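Local coordinates for FixK2 protein (Bradyrhizobium japonicum, PDB 4I2O), which binds DNA and probably acts as a transcription factor of the CRP/FNR superfamily, linked to the regulation of nitrogen fixation, at residues A[136-139]-A[140-143]; A[149-152]-A[153-157]; A[167-170]-A[171-175]. The protein carries 1 engineered substitution. All coordinates share one frame; numbering follows the deposited sequence.

Contact 1 (A[136-139]-A[140-143])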
loop_
_atom_site.group_PDB
_atom_site.type_symbol
_atom_site.label_atom_id
_atom_site.label_comp_id
_atom_site.label_asym_id
_atom_site.label_seq_id
_atom_site.Cartn_x
_atom_site.Cartn_y
_atom_site.Cartn_z
ATOM N N ALA A 136 4.464 15.545 -0.851
ATOM C CA ALA A 136 5.128 14.848 0.273
ATOM C C ALA A 136 4.131 14.130 1.167
ATOM O O ALA A 136 4.423 13.041 1.647
ATOM C CB ALA A 136 5.996 15.834 1.091
ATOM N N MET A 137 2.957 14.721 1.414
ATOM C CA MET A 137 1.970 14.020 2.259
ATOM C C MET A 137 1.556 12.703 1.632
ATOM O O MET A 137 1.547 11.638 2.294
ATOM C CB MET A 137 0.753 14.934 2.511
ATOM C CG MET A 137 1.187 16.143 3.380
ATOM S SD MET A 137 0.041 17.544 3.527
ATOM C CE MET A 137 -1.432 16.631 3.973
ATOM N N THR A 138 1.172 12.766 0.368
ATOM C CA THR A 138 0.728 11.565 -0.332
ATOM C C THR A 138 1.890 10.552 -0.374
ATOM O O THR A 138 1.718 9.298 -0.263
ATOM C CB THR A 138 0.255 11.994 -1.746
ATOM O OG1 THR A 138 -0.881 12.846 -1.573
ATOM C CG2 THR A 138 -0.119 10.717 -2.642
ATOM N N ALA A 139 3.103 11.054 -0.549
ATOM C CA ALA A 139 4.248 10.125 -0.613
ATOM C C ALA A 139 4.475 9.415 0.720
ATOM O O ALA A 139 4.921 8.251 0.748
ATOM C CB ALA A 139 5.529 10.823 -1.066
ATOM N N GLY A 140 4.198 10.112 1.833
ATOM C CA GLY A 140 4.341 9.466 3.139
ATOM C C GLY A 140 3.288 8.403 3.314
ATOM O O GLY A 140 3.570 7.369 3.945
ATOM N N GLU A 141 2.076 8.642 2.791
ATOM C CA GLU A 141 1.024 7.603 2.798
ATOM C C GLU A 141 1.431 6.390 1.984
ATOM O O GLU A 141 1.207 5.231 2.388
ATOM C CB GLU A 141 -0.261 8.171 2.188
ATOM C CG GLU A 141 -0.890 9.237 3.130
ATOM C CD GLU A 141 -2.161 9.838 2.502
ATOM O OE1 GLU A 141 -3.153 9.100 2.344
ATOM O OE2 GLU A 141 -2.150 11.029 2.181
ATOM N N LEU A 142 2.059 6.643 0.827
ATOM C CA LEU A 142 2.569 5.563 -0.011
ATOM C C LEU A 142 3.663 4.725 0.710
ATOM O O LEU A 142 3.663 3.454 0.627
ATOM C CB LEU A 142 3.075 6.138 -1.333
ATOM C CG LEU A 142 3.698 5.104 -2.306
ATOM C CD1 LEU A 142 2.721 3.982 -2.736
ATOM C CD2 LEU A 142 4.256 5.850 -3.556
ATOM N N ARG A 143 4.583 5.383 1.393
ATOM C CA ARG A 143 5.647 4.685 2.095
ATOM C C ARG A 143 4.997 3.814 3.172
ATOM O O ARG A 143 5.347 2.647 3.318
ATOM C CB ARG A 143 6.596 5.683 2.731
ATOM C CG ARG A 143 7.726 5.059 3.554
ATOM C CD ARG A 143 8.716 6.147 4.043
ATOM N NE ARG A 143 8.066 7.124 4.926
ATOM C CZ ARG A 143 7.786 8.397 4.615
ATOM N NH1 ARG A 143 8.113 8.922 3.416
ATOM N NH2 ARG A 143 7.171 9.157 5.522
HETATM O O HOH W 1 -2.890 11.420 -0.569
#
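Thr138 and Glu141, one helical turn apart, are joined through a water. The water accepts from Thr138 OG1 at 2.7 Å and donates to Glu141 OE2 at 2.9 Å. The strongest polar partner of Thr138 OG1 is Trp135 NE1 of the second subunit, by a hydrogen bond. The side chains of Thr138 and Glu141 do not bond directly: OG1 and OE2 stay 4.4 Å apart. Glu141 turns back toward the preceding turn because its CG lies anti to its own carbonyl carbon (chi1 -69°). From CG the chain is extended. Glu141 CG passes 3.5 Å from Met137 O.

Backbone bonds bind the two segments in an unbroken alpha-helical pattern. Gly140 N, Glu141 N, Leu142 N and Arg143 N donate in turn to the carbonyls of Ala136, Met137, Thr138 and Ala139. The third, Leu142 N to Thr138 O, is 2.9 Å long. All eight residues belong to helix 128-154, the long dimerisation helix of the CRP/FNR fold, which pairs with its copy in the second subunit.

Within the stretch, Leu142 CB packs against the backbone, 3.5 Å from Ala139 O. Side-chain packing reaches beyond it. Thr138 and Glu141 pack on Leu142 of the second subunit, and Leu142 packs on Glu141 of that subunit. Met137 makes an apolar contact with Leu94 of its own chain.

Contact 2 (A[149-152]-A[153-157]). With nucleotides of chain D.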
loop_
_atom_site.group_PDB
_atom_site.type_symbol
_atom_site.label_atom_id
_atom_site.label_comp_id
_atom_site.label_asym_id
_atom_site.label_seq_id
_atom_site.Cartn_x
_atom_site.Cartn_y
_atom_site.Cartn_z
ATOM N N MET A 149 2.103 -3.399 2.922
ATOM C CA MET A 149 1.996 -4.606 2.058
ATOM C C MET A 149 2.933 -5.708 2.419
ATOM O O MET A 149 2.573 -6.907 2.353
ATOM C CB MET A 149 2.224 -4.202 0.581
ATOM C CG MET A 149 1.077 -3.338 0.026
ATOM S SD MET A 149 1.329 -2.997 -1.770
ATOM C CE MET A 149 2.568 -1.742 -1.839
ATOM N N LEU A 150 4.181 -5.354 2.747
ATOM C CA LEU A 150 5.148 -6.359 3.173
ATOM C C LEU A 150 4.620 -7.079 4.394
ATOM O O LEU A 150 4.742 -8.288 4.526
ATOM C CB LEU A 150 6.498 -5.723 3.476
ATOM C CG LEU A 150 7.639 -6.607 3.994
ATOM C CD1 LEU A 150 7.975 -7.752 3.015
ATOM C CD2 LEU A 150 8.892 -5.802 4.314
ATOM N N LEU A 151 4.136 -6.319 5.365
ATOM C CA LEU A 151 3.533 -6.960 6.546
ATOM C C LEU A 151 2.389 -7.902 6.213
ATOM O O LEU A 151 2.352 -9.061 6.718
ATOM C CB LEU A 151 3.012 -5.792 7.477
ATOM C CG LEU A 151 2.358 -6.291 8.813
ATOM C CD1 LEU A 151 2.582 -5.258 9.890
ATOM C CD2 LEU A 151 0.788 -6.548 8.710
ATOM N N LEU A 152 1.431 -7.463 5.399
ATOM C CA LEU A 152 0.239 -8.258 5.078
ATOM C C LEU A 152 0.563 -9.440 4.159
ATOM O O LEU A 152 -0.070 -10.508 4.291
ATOM C CB LEU A 152 -0.864 -7.432 4.416
ATOM C CG LEU A 152 -1.373 -6.242 5.284
ATOM C CD1 LEU A 152 -2.198 -5.308 4.392
ATOM C CD2 LEU A 152 -2.296 -6.815 6.419
ATOM N N GLY A 153 1.542 -9.273 3.299
ATOM C CA GLY A 153 1.915 -10.390 2.406
ATOM C C GLY A 153 2.842 -11.405 3.048
ATOM O O GLY A 153 2.806 -12.613 2.702
ATOM N N ARG A 154 3.723 -10.969 3.950
ATOM C CA ARG A 154 4.835 -11.840 4.296
ATOM C C ARG A 154 5.115 -12.063 5.806
ATOM O O ARG A 154 5.833 -13.042 6.137
ATOM C CB ARG A 154 6.137 -11.381 3.569
ATOM C CG ARG A 154 5.994 -11.495 2.050
ATOM C CD ARG A 154 6.168 -12.984 1.746
ATOM N NE ARG A 154 5.931 -13.469 0.355
ATOM C CZ ARG A 154 4.958 -14.331 0.031
ATOM N NH1 ARG A 154 4.043 -14.679 0.935
ATOM N NH2 ARG A 154 4.916 -14.881 -1.190
ATOM N N LYS A 155 4.561 -11.228 6.731
ATOM C CA LYS A 155 4.966 -11.350 8.141
ATOM C C LYS A 155 4.099 -12.385 8.879
ATOM O O LYS A 155 2.945 -12.625 8.502
ATOM C CB LYS A 155 4.918 -9.974 8.919
ATOM C CG LYS A 155 6.116 -9.105 8.529
ATOM C CD LYS A 155 6.115 -7.798 9.383
ATOM C CE LYS A 155 7.339 -6.929 9.003
ATOM N NZ LYS A 155 7.425 -5.725 9.974
ATOM N N THR A 156 4.671 -13.051 9.870
ATOM C CA THR A 156 3.858 -14.018 10.646
ATOM C C THR A 156 2.930 -13.228 11.558
ATOM O O THR A 156 3.036 -11.991 11.735
ATOM C CB THR A 156 4.731 -14.904 11.506
ATOM O OG1 THR A 156 5.352 -14.057 12.470
ATOM C CG2 THR A 156 5.862 -15.592 10.691
ATOM N N ALA A 157 1.986 -13.896 12.177
ATOM C CA ALA A 157 1.044 -13.161 13.054
ATOM C C ALA A 157 1.828 -12.434 14.172
ATOM O O ALA A 157 1.585 -11.270 14.519
ATOM C CB ALA A 157 0.033 -14.183 13.664
ATOM P P DA D 18 0.789 -17.532 12.121
ATOM O OP1 DA D 18 1.561 -16.441 11.389
ATOM O OP2 DA D 18 1.001 -17.785 13.517
ATOM O "O5'" DA D 18 -0.787 -17.298 12.056
ATOM C "C5'" DA D 18 -1.330 -17.228 10.718
ATOM C "C4'" DA D 18 -2.822 -17.516 10.705
ATOM O "O4'" DA D 18 -3.026 -18.950 11.031
ATOM C "C3'" DA D 18 -3.660 -16.652 11.669
ATOM O "O3'" DA D 18 -4.665 -16.113 10.783
ATOM C "C2'" DA D 18 -4.113 -17.729 12.678
ATOM C "C1'" DA D 18 -4.201 -18.976 11.822
ATOM N N9 DA D 18 -4.140 -20.195 12.678
ATOM C C8 DA D 18 -3.271 -20.465 13.724
ATOM N N7 DA D 18 -3.447 -21.690 14.238
ATOM C C5 DA D 18 -4.532 -22.204 13.528
ATOM C C6 DA D 18 -5.227 -23.417 13.573
ATOM N N6 DA D 18 -4.953 -24.402 14.423
ATOM N N1 DA D 18 -6.197 -23.615 12.656
ATOM C C2 DA D 18 -6.510 -22.681 11.759
ATOM N N3 DA D 18 -5.924 -21.484 11.616
ATOM C C4 DA D 18 -4.939 -21.312 12.535
#
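Lys155 lies across Leu151 at the C-terminal end of helix 128-154. The two side chains meet at about a right angle, with Lys155 CD 4.1 Å from Leu151 CG. Lys155 CG is anti to its carbonyl carbon (chi1 -76°), and the extended chain beyond it carries CD past Leu151 CA to where NZ hydrogen-bonds Thr163 OG1. Cutting Lys155 back to an alanine is likely to leave Thr163 OG1 without its amine partner and to take the aliphatic chain off Leu151. Leu150 brings CD1 to within 4.1 Å of Arg154 CB. Arg154 bends at chi2 (-78°), and its NH1 makes a weak hydrogen bond to Gly153 O at 3.0 Å. Its firmer hold is a salt bridge from NH2 to Asp189 of the second subunit.

Three backbone bonds join the segments. The last, Lys155 N to Leu151 O at 3.1 Å, comes from above the carbonyl plane. Thr156 is the N-cap of the next helix. Beside it, Ala157 N donates to OP1 of DA18 of chain D at 2.7 Å, a sequence-independent grip on the DNA backbone. The stretch takes in the end of helix 128-154 and the short turn that leads into helix 157-172, whose Arg160 and Thr163 pack on Leu151.

Contact 3 (A[167-170]-A[171-175])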
loop_
_atom_site.group_PDB
_atom_site.type_symbol
_atom_site.label_atom_id
_atom_site.label_comp_id
_atom_site.label_asym_id
_atom_site.label_seq_id
_atom_site.Cartn_x
_atom_site.Cartn_y
_atom_site.Cartn_z
ATOM N N GLU A 167 4.891 0.531 16.258
ATOM C CA GLU A 167 4.341 1.695 15.561
ATOM C C GLU A 167 3.489 2.529 16.532
ATOM O O GLU A 167 3.589 3.789 16.596
ATOM C CB GLU A 167 3.478 1.246 14.374
ATOM C CG GLU A 167 2.924 2.456 13.635
ATOM C CD GLU A 167 1.983 2.126 12.508
ATOM O OE1 GLU A 167 1.449 0.992 12.397
ATOM O OE2 GLU A 167 1.762 3.026 11.696
ATOM N N MET A 168 2.594 1.866 17.244
ATOM C CA MET A 168 1.763 2.640 18.209
ATOM C C MET A 168 2.560 3.270 19.342
ATOM O O MET A 168 2.233 4.375 19.793
ATOM C CB MET A 168 0.743 1.705 18.816
ATOM C CG MET A 168 -0.356 1.203 17.860
ATOM S SD MET A 168 -1.326 2.535 17.078
ATOM C CE MET A 168 -0.598 2.638 15.446
ATOM N N ASP A 169 3.582 2.583 19.857
ATOM C CA ASP A 169 4.438 3.174 20.866
ATOM C C ASP A 169 5.103 4.472 20.339
ATOM O O ASP A 169 5.164 5.487 21.003
ATOM C CB ASP A 169 5.498 2.160 21.288
ATOM C CG ASP A 169 6.442 2.708 22.362
ATOM O OD1 ASP A 169 7.601 3.008 22.038
ATOM O OD2 ASP A 169 6.036 2.788 23.545
ATOM N N ARG A 170 5.621 4.430 19.122
ATOM C CA ARG A 170 6.250 5.623 18.564
ATOM C C ARG A 170 5.245 6.756 18.400
ATOM O O ARG A 170 5.559 7.947 18.663
ATOM C CB ARG A 170 6.867 5.235 17.197
ATOM C CG ARG A 170 7.529 6.395 16.486
ATOM C CD ARG A 170 8.257 5.894 15.226
ATOM N NE ARG A 170 7.453 4.985 14.400
ATOM C CZ ARG A 170 6.504 5.393 13.548
ATOM N NH1 ARG A 170 6.195 6.693 13.456
ATOM N NH2 ARG A 170 5.859 4.495 12.797
ATOM N N ARG A 171 4.017 6.437 17.985
ATOM C CA ARG A 171 3.043 7.485 17.615
ATOM C C ARG A 171 2.198 7.979 18.771
ATOM O O ARG A 171 1.705 9.109 18.755
ATOM C CB ARG A 171 2.100 6.947 16.537
ATOM C CG ARG A 171 2.901 6.759 15.190
ATOM C CD ARG A 171 2.069 6.086 14.137
ATOM N NE ARG A 171 0.960 6.944 13.711
ATOM C CZ ARG A 171 -0.096 6.469 13.051
ATOM N NH1 ARG A 171 -0.177 5.167 12.747
ATOM N NH2 ARG A 171 -1.072 7.291 12.690
ATOM N N LEU A 172 1.990 7.121 19.761
ATOM C CA LEU A 172 1.060 7.553 20.826
ATOM C C LEU A 172 1.501 7.341 22.254
ATOM O O LEU A 172 0.788 7.793 23.176
ATOM C CB LEU A 172 -0.395 7.129 20.573
ATOM C CG LEU A 172 -0.687 5.654 20.479
ATOM C CD1 LEU A 172 -0.400 4.910 21.791
ATOM C CD2 LEU A 172 -2.138 5.384 20.037
ATOM N N ALA A 173 2.672 6.756 22.507
ATOM C CA ALA A 173 3.007 6.560 23.948
ATOM C C ALA A 173 3.178 7.903 24.660
ATOM O O ALA A 173 3.741 8.867 24.109
ATOM C CB ALA A 173 4.265 5.733 24.148
ATOM N N VAL A 174 2.743 7.924 25.909
ATOM C CA VAL A 174 2.900 9.082 26.793
ATOM C C VAL A 174 3.596 8.587 28.055
ATOM O O VAL A 174 3.072 7.684 28.749
ATOM C CB VAL A 174 1.540 9.630 27.216
ATOM C CG1 VAL A 174 1.758 10.833 28.221
ATOM C CG2 VAL A 174 0.782 10.117 25.996
ATOM N N ALA A 175 4.752 9.164 28.376
ATOM C CA ALA A 175 5.554 8.720 29.512
ATOM C C ALA A 175 5.587 7.195 29.541
ATOM O O ALA A 175 5.355 6.566 30.575
ATOM C CB ALA A 175 4.994 9.301 30.877
#
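Glu167 OE2 is gripped by Arg171 NH1 in a salt bridge of 3.1 Å and by His144 NE2 in a hydrogen bond. The stretch covers the last turns of helix 157-172 and the start of the chain that follows, in the Crp-like helix-turn-helix domain. The NH1 bond is weak, with an angle of 129° at the hydrogen. Both side chains run side by side in the same direction, their flat ends turned 38° apart. Glu167 reaches there with CG anti to its backbone N (chi1 -179°) and an extended chain. Glu167 OE1 hydrogen-bonds the Tyr190 hydroxyl, while Arg171 NH2 makes a salt bridge to Asp90, so each partner is also held from outside.

Arg171 also lies beside Arg170. Arg171 CG lies over one face of the Arg170 guanidinium, 3.7 Å from Arg170 NH1.

The apolar side is formed by Met168 and Leu172. Met168 bends at chi2 and chi3, bringing CE close to Arg171 NH1. Met168 SD is 4.2 Å from Leu172 CD2. Leu172 N donates to Met168 O at 2.8 Å and Ala173 N to Asp169 O. Asp169 OD1 makes a salt bridge to Arg224, and its other oxygen, Asp169 OD2, lies 3.5 Å from Ala173 CB.

The three contacts follow one another along the chain and none touches another. Contacts 1 and 2 both lie on helix 128-154, with centres about 20 Å apart, and both meet the second subunit. Contact 3 lies at the far end of the next helix, 157-172. Its centre is about 20 Å from that of contact 1 and about 22 Å from that of contact 2. Contact 2 includes the turn between the two helices and touches the DNA. The nearest atom of contact 1 is about 21 Å from the bound DNA. The nearest atom of contact 3 is about 13 Å from the bound DNA. The series thus runs from the dimer interface to the DNA backbone and on into the helix-turn-helix domain.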